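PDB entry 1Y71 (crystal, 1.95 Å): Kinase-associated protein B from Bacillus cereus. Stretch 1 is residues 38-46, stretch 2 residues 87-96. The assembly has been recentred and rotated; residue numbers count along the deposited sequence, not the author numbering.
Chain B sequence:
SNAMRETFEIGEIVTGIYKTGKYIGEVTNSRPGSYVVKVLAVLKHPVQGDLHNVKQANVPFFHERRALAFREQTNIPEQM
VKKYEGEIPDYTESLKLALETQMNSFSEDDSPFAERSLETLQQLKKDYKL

Stretch 1 38-46: KVLAVLKHP
Stretch 2 87-96: EIPDYTESLK

Residues 38-42 lie in a strand that begins earlier in the chain, and residues 91-96 form the first turns of a helix that continues beyond the stretch. Their axes approach to 6.4 Å with N-to-C directions 36° apart, so both segments advance roughly the same way. Two CA pairs fix the register: Ala 41 lies 4.3 Å from Tyr 91, CA to CA, and Val 42 CA lies 5.3 Å from Ser 94 CA. The contact buries 467 Å², with Val 42, Leu 40 and Tyr 91 the largest contributors.

Val 42 (phi/psi -106/126, chi1 t) covers the largest area, 80 Å², and its CA-to-CB bond points toward the helix. Val 42 CG2 sits 3.7 Å from Tyr 91 CE1 and 4.2 Å from Leu 95 CD1, apolar contacts with two residues one helical turn apart. Its backbone supplies the direct hydrogen bond across the interface: Val 42 N donates to Ser 94 OG at 2.8 Å, with an N-H...O angle of 169°. Ser 94 takes chi1 p (72°), and its OG in turn donates to Tyr 91 O at 2.6 Å, so the hydroxyl relays the strand amide to a helix carbonyl. Water 2 adds a second link, donating to Val 42 O at 2.6 Å and to Ser 94 O at 2.8 Å.

Leu 40 departs from extended geometry (phi/psi -114/-29), whereas Ala 41 is fully extended (-156/159). Leu 40 has chi1 m and chi2 t; its CB meets Ile 88 CG2 at 4.0 Å, with Ile 88 also m, t. Leu 40 O comes within 3.3 Å of Tyr 91 CB and accepts from water 1 at 2.8 Å; that water accepts a weak bond from Tyr 91 N at 3.1 Å. Beside it, Ala 41 CB rests 3.5 Å from Pro 89 CG, an apolar contact with a C-gamma endo ring.

Tyr 91 (chi1 t, chi2 91°) has its CA-to-CB bond sideways to the strand. Val 39 CG1 lies near the ring plane, at its edge, 4.0 Å from Tyr 91 CE1, while Val 42 CG2 approaches obliquely. The phenol OH is hydrogen-bonded elsewhere in the structure.

The helix start is secured by Asp 90 (chi1 t), the N-cap, whose OD1 accepts from Glu 93 N at 3.0 Å. Ser 94 N to Asp 90 O (2.8 Å) and Leu 95 N to Tyr 91 O (2.9 Å) continue the helical pattern. After the corner at Leu 43, His 45 (chi1 t, chi2 -83°) returns toward the helix: Leu 95 (chi1 t, chi2 p) brings CD1 to the imidazole edge, 3.6 Å from His 45 CD2.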

# COMPACT_ATOMS: atom_id res chain seq x y z
N LYS B 38 -12.28 1.41 3.07
CA LYS B 38 -11.21 2.15 3.70
C LYS B 38 -10.14 2.44 2.65
O LYS B 38 -9.50 1.51 2.12
CB LYS B 38 -10.63 1.37 4.89
CG LYS B 38 -9.54 2.07 5.73
CD LYS B 38 -8.63 1.02 6.43
CE LYS B 38 -9.14 0.48 7.76
NZ LYS B 38 -8.36 -0.80 8.18
N VAL B 39 -9.92 3.72 2.39
CA VAL B 39 -9.01 4.15 1.31
C VAL B 39 -7.55 3.89 1.71
O VAL B 39 -7.09 4.29 2.79
CB VAL B 39 -9.22 5.65 0.96
CG1 VAL B 39 -8.15 6.16 -0.03
CG2 VAL B 39 -10.59 5.88 0.41
N LEU B 40 -6.82 3.22 0.81
CA LEU B 40 -5.39 2.97 1.03
C LEU B 40 -4.45 3.67 0.05
O LEU B 40 -3.28 3.95 0.38
CB LEU B 40 -5.11 1.47 1.03
CG LEU B 40 -5.86 0.66 2.08
CD1 LEU B 40 -5.69 -0.86 1.81
CD2 LEU B 40 -5.47 1.02 3.55
N ALA B 41 -4.94 3.90 -1.17
CA ALA B 41 -4.14 4.52 -2.21
C ALA B 41 -5.04 5.19 -3.23
O ALA B 41 -6.22 4.83 -3.34
CB ALA B 41 -3.25 3.51 -2.89
N VAL B 42 -4.47 6.14 -3.96
CA VAL B 42 -5.16 6.85 -5.04
C VAL B 42 -4.68 6.38 -6.42
O VAL B 42 -3.49 6.42 -6.69
CB VAL B 42 -4.99 8.38 -4.94
CG1 VAL B 42 -5.90 9.10 -6.01
CG2 VAL B 42 -5.30 8.88 -3.51
N LEU B 43 -5.61 5.97 -7.27
CA LEU B 43 -5.33 5.63 -8.67
C LEU B 43 -5.68 6.76 -9.63
O LEU B 43 -4.99 6.98 -10.65
CB LEU B 43 -6.09 4.36 -9.11
CG LEU B 43 -5.66 3.01 -8.56
CD1 LEU B 43 -6.64 1.92 -9.02
CD2 LEU B 43 -4.21 2.66 -8.93
N LYS B 44 -6.76 7.47 -9.33
CA LYS B 44 -7.16 8.59 -10.18
C LYS B 44 -7.67 9.71 -9.31
O LYS B 44 -8.55 9.48 -8.46
CB LYS B 44 -8.22 8.17 -11.22
CG LYS B 44 -8.79 9.36 -12.01
CD LYS B 44 -10.02 8.92 -12.78
CE LYS B 44 -10.43 9.96 -13.81
NZ LYS B 44 -11.66 10.70 -13.41
N HIS B 45 -7.07 10.88 -9.47
CA HIS B 45 -7.49 12.07 -8.73
C HIS B 45 -8.78 12.58 -9.34
O HIS B 45 -8.95 12.51 -10.58
CB HIS B 45 -6.37 13.13 -8.69
CG HIS B 45 -6.59 14.20 -7.67
ND1 HIS B 45 -7.39 15.29 -7.90
CD2 HIS B 45 -6.13 14.33 -6.40
CE1 HIS B 45 -7.40 16.07 -6.83
NE2 HIS B 45 -6.66 15.50 -5.90
N PRO B 46 -9.74 12.99 -8.50
CA PRO B 46 -11.05 13.39 -9.03
C PRO B 46 -11.01 14.64 -9.92
O PRO B 46 -10.11 15.50 -9.79
CB PRO B 46 -11.87 13.70 -7.78
CG PRO B 46 -10.83 14.02 -6.73
CD PRO B 46 -9.74 13.02 -7.02
N GLU B 87 -0.29 -4.75 -6.34
CA GLU B 87 0.40 -4.20 -5.18
C GLU B 87 -0.32 -2.95 -4.74
O GLU B 87 -0.97 -2.27 -5.55
CB GLU B 87 1.89 -3.92 -5.46
CG GLU B 87 2.72 -5.20 -5.71
CD GLU B 87 4.19 -4.93 -5.86
OE1 GLU B 87 4.59 -3.75 -5.76
OE2 GLU B 87 4.96 -5.88 -6.09
N ILE B 88 -0.22 -2.65 -3.45
CA ILE B 88 -0.83 -1.46 -2.92
C ILE B 88 0.26 -0.38 -2.82
O ILE B 88 1.25 -0.55 -2.09
CB ILE B 88 -1.50 -1.71 -1.53
CG1 ILE B 88 -2.54 -2.84 -1.65
CG2 ILE B 88 -2.13 -0.38 -0.98
CD1 ILE B 88 -3.13 -3.22 -0.35
N PRO B 89 0.11 0.71 -3.57
CA PRO B 89 1.10 1.76 -3.53
C PRO B 89 1.01 2.53 -2.22
O PRO B 89 -0.01 2.49 -1.56
CB PRO B 89 0.71 2.69 -4.69
CG PRO B 89 -0.66 2.39 -5.02
CD PRO B 89 -1.00 1.00 -4.51
N ASP B 90 2.09 3.22 -1.88
CA ASP B 90 2.09 4.15 -0.76
C ASP B 90 1.09 5.26 -1.05
O ASP B 90 1.09 5.83 -2.16
CB ASP B 90 3.47 4.78 -0.61
CG ASP B 90 3.51 5.80 0.48
OD1 ASP B 90 3.52 7.04 0.21
OD2 ASP B 90 3.55 5.34 1.63
N TYR B 91 0.24 5.58 -0.06
CA TYR B 91 -0.88 6.49 -0.30
C TYR B 91 -0.31 7.80 -0.84
O TYR B 91 -0.75 8.31 -1.88
CB TYR B 91 -1.70 6.77 0.99
CG TYR B 91 -2.73 7.89 0.77
CD1 TYR B 91 -4.02 7.60 0.36
CD2 TYR B 91 -2.37 9.22 0.95
CE1 TYR B 91 -4.94 8.60 0.12
CE2 TYR B 91 -3.28 10.26 0.72
CZ TYR B 91 -4.56 9.95 0.31
OH TYR B 91 -5.44 10.98 0.08
N THR B 92 0.66 8.38 -0.13
CA THR B 92 1.19 9.69 -0.50
C THR B 92 1.84 9.72 -1.88
O THR B 92 1.55 10.62 -2.69
CB THR B 92 2.16 10.21 0.61
OG1 THR B 92 1.38 10.44 1.78
CG2 THR B 92 2.87 11.51 0.21
N GLU B 93 2.67 8.73 -2.17
CA GLU B 93 3.25 8.65 -3.50
C GLU B 93 2.17 8.43 -4.60
O GLU B 93 2.30 8.97 -5.71
CB GLU B 93 4.33 7.60 -3.57
CG GLU B 93 5.50 7.99 -4.50
CD GLU B 93 6.21 9.33 -4.13
OE1 GLU B 93 6.29 9.71 -2.92
OE2 GLU B 93 6.71 10.00 -5.07
N SER B 94 1.15 7.64 -4.29
CA SER B 94 0.08 7.40 -5.27
C SER B 94 -0.69 8.70 -5.57
O SER B 94 -1.08 8.97 -6.72
CB SER B 94 -0.88 6.28 -4.79
OG SER B 94 -1.70 6.71 -3.71
N LEU B 95 -0.93 9.50 -4.52
CA LEU B 95 -1.61 10.80 -4.67
C LEU B 95 -0.78 11.74 -5.51
O LEU B 95 -1.32 12.45 -6.42
CB LEU B 95 -1.90 11.40 -3.29
CG LEU B 95 -2.54 12.81 -3.17
CD1 LEU B 95 -3.89 12.83 -3.94
CD2 LEU B 95 -2.74 13.24 -1.67
N LYS B 96 0.52 11.79 -5.22
CA LYS B 96 1.45 12.59 -6.01
C LYS B 96 1.38 12.18 -7.50
O LYS B 96 1.25 13.03 -8.39
CB LYS B 96 2.89 12.48 -5.46
CG LYS B 96 3.86 13.52 -6.03
CD LYS B 96 5.31 13.30 -5.47
CE LYS B 96 6.36 14.20 -6.23
NZ LYS B 96 6.46 13.84 -7.71
O HOH W 1 -0.89 3.17 1.56
O HOH W 2 -1.42 6.73 -8.29